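Local coordinates for putative ATP binding component of ABC-transporter (PDB 2R5O), which binds the O-antigen polysaccharide through this C-terminal carbohydrate-binding domain of Wzt, the ATP-binding component of the ABC transporter that exports it, at the interface of chains A and B. Residues are numbered along the deposited sequence; one frame, centred on the assembly and turned at random. Chains: chain A/B, Putative ATP binding component of ABC-transporter.

The interface of chains A and B. Residues chain A 184, 186; chain B 89, 106, 109-110, 116, 127-128.
A:Phe184 pushes its ring into a largely apolar pocket of chain B lined by B:Pro89, B:Ser106, B:Ser110, B:Ile116 and B:Phe128. It lies on the C-terminal strand 183-186, which crosses to the partner in a domain swap and forms an antiparallel bridge with B:Phe128 of strand 123-131. The copies exchange this strand two-fold symmetrically, so the contact recurs with the chains reversed. CG stands anti to the backbone N (chi1 175°), which points the ring tip towards B:Ile116 and turns one face to B:Ser106 of helix 106-109. The two phenylalanines meet edge to face, with their planes 59° apart. The A:Phe184 edge supplies CD1, which sits over the rim of the other ring, 3.6 Å from B:Phe128 CE1. B:Ser106 covers one face of the A:Phe184 ring with its CB, a CH-pi contact 3.6 Å from CZ. At the far end, B:Pro89 CG touches A:Phe184 CE1 at 3.6 Å, its side chain crossing at about a right angle. B:Ile116 comes from the opposite direction and sets the end of its longer branch, CD1, 3.8 Å from A:Phe184 CE2. B:Ser110 OG lies close to the CD2 side of the ring, held by a hydrogen bond to B:Ser106 O at 2.7 Å. At the base of the side chain, A:Phe184 CB packs against B:Ala109 CB. A water joins the two backbones there, 2.9 Å from A:Phe184 N and 2.9 Å from B:Ala109 O.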
loop_
_atom_site.group_PDB
_atom_site.type_symbol
_atom_site.label_atom_id
_atom_site.label_comp_id
_atom_site.label_asym_id
_atom_site.label_seq_id
_atom_site.Cartn_x
_atom_site.Cartn_y
_atom_site.Cartn_z
ATOM N N PHE A 184 -10.675 12.556 -1.547
ATOM C CA PHE A 184 -12.024 12.494 -2.067
ATOM C C PHE A 184 -12.571 13.892 -2.267
ATOM O O PHE A 184 -12.408 14.737 -1.394
ATOM C CB PHE A 184 -12.943 11.749 -1.109
ATOM C CG PHE A 184 -14.361 11.768 -1.542
ATOM C CD1 PHE A 184 -14.801 10.879 -2.531
ATOM C CD2 PHE A 184 -15.255 12.715 -1.052
ATOM C CE1 PHE A 184 -16.081 10.907 -2.967
ATOM C CE2 PHE A 184 -16.559 12.736 -1.505
ATOM C CZ PHE A 184 -16.957 11.832 -2.466
ATOM N N SER A 186 -16.269 15.893 -4.279
ATOM C CA SER A 186 -17.484 15.710 -5.081
ATOM C C SER A 186 -17.867 16.992 -5.789
ATOM O O SER A 186 -17.568 18.086 -5.292
ATOM C CB SER A 186 -18.633 15.215 -4.216
ATOM O OG SER A 186 -18.935 16.131 -3.201
ATOM N N PRO B 89 -20.354 7.287 -2.037
ATOM C CA PRO B 89 -19.632 6.601 -3.110
ATOM C C PRO B 89 -18.445 5.834 -2.578
ATOM O O PRO B 89 -17.825 6.225 -1.566
ATOM C CB PRO B 89 -19.183 7.729 -4.014
ATOM C CG PRO B 89 -19.016 8.867 -3.082
ATOM C CD PRO B 89 -20.063 8.728 -2.038
ATOM N N SER B 106 -16.441 7.664 0.660
ATOM C CA SER B 106 -16.409 9.052 1.083
ATOM C C SER B 106 -16.371 9.235 2.626
ATOM O O SER B 106 -15.745 10.170 3.114
ATOM C CB SER B 106 -17.552 9.847 0.483
ATOM O OG SER B 106 -18.795 9.329 0.925
ATOM N N ALA B 109 -12.606 8.459 3.451
ATOM C CA ALA B 109 -11.605 9.242 2.714
ATOM C C ALA B 109 -11.749 10.758 2.775
ATOM O O ALA B 109 -10.785 11.478 2.478
ATOM C CB ALA B 109 -11.538 8.795 1.245
ATOM N N SER B 110 -12.927 11.249 3.149
ATOM C CA SER B 110 -13.150 12.684 3.186
ATOM C C SER B 110 -12.462 13.279 4.386
ATOM O O SER B 110 -12.406 12.676 5.460
ATOM C CB SER B 110 -14.633 12.998 3.262
ATOM O OG SER B 110 -15.287 12.632 2.065
ATOM N N ILE B 116 -23.055 13.963 2.315
ATOM C CA ILE B 116 -23.383 14.424 0.966
ATOM C C ILE B 116 -24.860 14.163 0.772
ATOM O O ILE B 116 -25.288 13.014 0.841
ATOM C CB ILE B 116 -22.580 13.650 -0.120
ATOM C CG1 ILE B 116 -21.077 13.806 0.110
ATOM C CG2 ILE B 116 -22.991 14.119 -1.506
ATOM C CD1 ILE B 116 -20.239 12.812 -0.697
ATOM N N LYS B 127 -14.957 12.030 -7.050
ATOM C CA LYS B 127 -13.575 11.886 -7.478
ATOM C C LYS B 127 -12.725 11.360 -6.346
ATOM O O LYS B 127 -12.630 12.005 -5.284
ATOM C CB LYS B 127 -13.033 13.234 -7.927
ATOM C CG LYS B 127 -11.586 13.158 -8.406
ATOM C CD LYS B 127 -10.895 14.513 -8.514
ATOM C CE LYS B 127 -11.207 15.264 -9.767
ATOM N NZ LYS B 127 -10.368 16.549 -9.818
ATOM N N PHE B 128 -12.078 10.220 -6.593
ATOM C CA PHE B 128 -11.081 9.658 -5.684
ATOM C C PHE B 128 -9.712 9.865 -6.325
ATOM O O PHE B 128 -9.503 9.480 -7.471
ATOM C CB PHE B 128 -11.320 8.155 -5.487
ATOM C CG PHE B 128 -12.589 7.836 -4.756
ATOM C CD1 PHE B 128 -12.604 7.703 -3.389
ATOM C CD2 PHE B 128 -13.782 7.672 -5.446
ATOM C CE1 PHE B 128 -13.787 7.433 -2.712
ATOM C CE2 PHE B 128 -14.958 7.392 -4.749
ATOM C CZ PHE B 128 -14.935 7.272 -3.405
HETATM O O HOH W 1 -10.024 13.848 0.983
#